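Local structure of putative adenylate cyclase (Vibrio parahaemolyticus, 2ACA) at residues Asp45-Thr50 against Val107-Lys112. The protein is a putative adenylate cyclase of the CYTH family, probably acting on a triphosphate substrate inside a barrel of antiparallel strands. Sequence-based numbering, arbitrary orientation.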
loop_
_atom_site.group_PDB
_atom_site.type_symbol
_atom_site.label_atom_id
_atom_site.label_comp_id
_atom_site.label_asym_id
_atom_site.label_seq_id
_atom_site.Cartn_x
_atom_site.Cartn_y
_atom_site.Cartn_z
ATOM N N ASP A 45 -9.373 1.368 -12.612
ATOM C CA ASP A 45 -8.277 0.431 -12.452
ATOM C C ASP A 45 -7.092 0.860 -13.308
ATOM O O ASP A 45 -7.248 1.289 -14.458
ATOM C CB ASP A 45 -8.706 -0.993 -12.827
ATOM C CG ASP A 45 -9.730 -1.568 -11.856
ATOM O OD1 ASP A 45 -10.934 -1.283 -12.019
ATOM O OD2 ASP A 45 -9.327 -2.290 -10.917
ATOM N N TRP A 46 -5.910 0.765 -12.719
ATOM C CA TRP A 46 -4.670 1.109 -13.392
ATOM C C TRP A 46 -3.801 -0.134 -13.347
ATOM O O TRP A 46 -3.388 -0.552 -12.264
ATOM C CB TRP A 46 -3.961 2.238 -12.646
ATOM C CG TRP A 46 -4.608 3.568 -12.768
ATOM C CD1 TRP A 46 -4.337 4.523 -13.704
ATOM C CD2 TRP A 46 -5.602 4.127 -11.898
ATOM N NE1 TRP A 46 -5.094 5.649 -13.466
ATOM C CE2 TRP A 46 -5.882 5.432 -12.367
ATOM C CE3 TRP A 46 -6.282 3.655 -10.767
ATOM C CZ2 TRP A 46 -6.811 6.271 -11.745
ATOM C CZ3 TRP A 46 -7.204 4.488 -10.147
ATOM C CH2 TRP A 46 -7.461 5.786 -10.640
ATOM N N PHE A 47 -3.541 -0.736 -14.504
ATOM C CA PHE A 47 -2.700 -1.929 -14.560
ATOM C C PHE A 47 -1.252 -1.517 -14.819
ATOM O O PHE A 47 -0.988 -0.666 -15.672
ATOM C CB PHE A 47 -3.166 -2.877 -15.667
ATOM C CG PHE A 47 -4.550 -3.414 -15.460
ATOM C CD1 PHE A 47 -5.653 -2.562 -15.477
ATOM C CD2 PHE A 47 -4.751 -4.773 -15.222
ATOM C CE1 PHE A 47 -6.941 -3.059 -15.256
ATOM C CE2 PHE A 47 -6.029 -5.281 -15.001
ATOM C CZ PHE A 47 -7.127 -4.421 -15.017
ATOM N N TYR A 48 -0.323 -2.137 -14.097
ATOM C CA TYR A 48 1.099 -1.825 -14.246
ATOM C C TYR A 48 1.970 -2.997 -14.648
ATOM O O TYR A 48 1.631 -4.162 -14.422
ATOM C CB TYR A 48 1.673 -1.273 -12.943
ATOM C CG TYR A 48 1.136 0.063 -12.534
ATOM C CD1 TYR A 48 -0.118 0.178 -11.948
ATOM C CD2 TYR A 48 1.886 1.218 -12.724
ATOM C CE1 TYR A 48 -0.611 1.408 -11.564
ATOM C CE2 TYR A 48 1.398 2.456 -12.341
ATOM C CZ TYR A 48 0.152 2.542 -11.763
ATOM O OH TYR A 48 -0.343 3.757 -11.388
ATOM N N ASP A 49 3.116 -2.662 -15.230
ATOM C CA ASP A 49 4.107 -3.648 -15.632
ATOM C C ASP A 49 5.394 -2.926 -16.036
ATOM O O ASP A 49 5.399 -1.713 -16.228
ATOM C CB ASP A 49 3.600 -4.512 -16.793
ATOM C CG ASP A 49 4.250 -5.895 -16.810
ATOM O OD1 ASP A 49 5.350 -6.035 -16.230
ATOM O OD2 ASP A 49 3.673 -6.838 -17.400
ATOM N N THR A 50 6.483 -3.673 -16.153
ATOM C CA THR A 50 7.761 -3.092 -16.536
ATOM C C THR A 50 7.788 -2.893 -18.049
ATOM O O THR A 50 6.847 -3.275 -18.755
ATOM C CB THR A 50 8.923 -4.014 -16.145
ATOM O OG1 THR A 50 8.837 -5.230 -16.895
ATOM C CG2 THR A 50 8.864 -4.346 -14.657
ATOM N N VAL A 107 2.010 2.354 -16.400
ATOM C CA VAL A 107 0.622 1.995 -16.656
ATOM C C VAL A 107 0.520 1.379 -18.045
ATOM O O VAL A 107 0.822 2.027 -19.040
ATOM C CB VAL A 107 -0.311 3.228 -16.616
ATOM C CG1 VAL A 107 -1.749 2.788 -16.845
ATOM C CG2 VAL A 107 -0.195 3.937 -15.269
ATOM N N ILE A 108 0.116 0.121 -18.123
ATOM C CA ILE A 108 -0.015 -0.509 -19.421
ATOM C C ILE A 108 -1.486 -0.526 -19.797
ATOM O O ILE A 108 -1.864 -0.992 -20.869
ATOM C CB ILE A 108 0.532 -1.939 -19.398
ATOM C CG1 ILE A 108 -0.292 -2.800 -18.437
ATOM C CG2 ILE A 108 1.999 -1.909 -18.975
ATOM C CD1 ILE A 108 0.175 -4.228 -18.337
ATOM N N GLN A 109 -2.315 0.006 -18.908
ATOM C CA GLN A 109 -3.754 0.032 -19.137
ATOM C C GLN A 109 -4.508 0.654 -17.967
ATOM O O GLN A 109 -4.144 0.471 -16.794
ATOM C CB GLN A 109 -4.255 -1.394 -19.385
ATOM C CG GLN A 109 -5.758 -1.550 -19.419
ATOM C CD GLN A 109 -6.177 -2.982 -19.701
ATOM O OE1 GLN A 109 -6.152 -3.441 -20.848
ATOM N NE2 GLN A 109 -6.553 -3.703 -18.649
ATOM N N CYS A 110 -5.546 1.414 -18.301
ATOM C CA CYS A 110 -6.391 2.055 -17.306
ATOM C C CYS A 110 -7.832 1.803 -17.718
ATOM O O CYS A 110 -8.112 1.600 -18.895
ATOM C CB CYS A 110 -6.100 3.557 -17.221
ATOM S SG CYS A 110 -5.973 4.412 -18.795
ATOM N N SER A 111 -8.745 1.805 -16.753
ATOM C CA SER A 111 -10.142 1.546 -17.063
ATOM C C SER A 111 -11.093 2.087 -16.019
ATOM O O SER A 111 -10.712 2.309 -14.865
ATOM C CB SER A 111 -10.367 0.043 -17.203
ATOM O OG SER A 111 -10.055 -0.616 -15.985
ATOM N N LYS A 112 -12.338 2.292 -16.444
ATOM C CA LYS A 112 -13.409 2.782 -15.585
ATOM C C LYS A 112 -14.634 1.896 -15.788
ATOM O O LYS A 112 -14.835 1.341 -16.867
ATOM C CB LYS A 112 -13.781 4.226 -15.932
ATOM C CG LYS A 112 -12.705 5.256 -15.645
ATOM C CD LYS A 112 -13.293 6.662 -15.668
ATOM C CE LYS A 112 -12.224 7.730 -15.462
ATOM N NZ LYS A 112 -11.268 7.814 -16.607
HETATM O O HOH W 1 -12.351 -0.101 -13.864
#
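Phe47 is the apolar centre of this antiparallel pairing, a worked example of how a classic beta bulge lets one residue face two. Its CB lies 4.0 Å from CG1 of Ile108, while Gln109, extended through CG and CD, runs alongside the ring and lays NE2 over the middle of one face, 3.4 Å above the plane; amide and ring planes stand 79° apart. On the other side of the sheet, Val107 reaches the Tyr48 ring with CG2, 3.6 Å from CE2, and Trp46 brings CD1 near CB of Cys110. The backbone follows the same irregularity: Phe47 N bonds nearly along the C=O axis of Gln109, yet Phe47 O receives Ile108 N, 2.8 Å away and 26° out of the carbonyl plane. Beyond it, Asp45 and Ser111 form a hydrogen-bonded pair, the bond from Ser111 N the more bent of the two. At this polar edge a water donates to Asp45 OD1 at 2.6 Å and accepts from Ser111 OG, bridging the side chains, while Asp45 OD2 makes a salt bridge with Arg65. The pairing joins strands 35-49 and 106-120 in the antiparallel CYTH sheet. Strand 61-68 continues it beside Trp46 and Tyr48, whose side chains pack against helix 93-102, whereas Phe47 and Gln109, on the reverse face, touch Lys176 near the C-terminal end of the modelled chain.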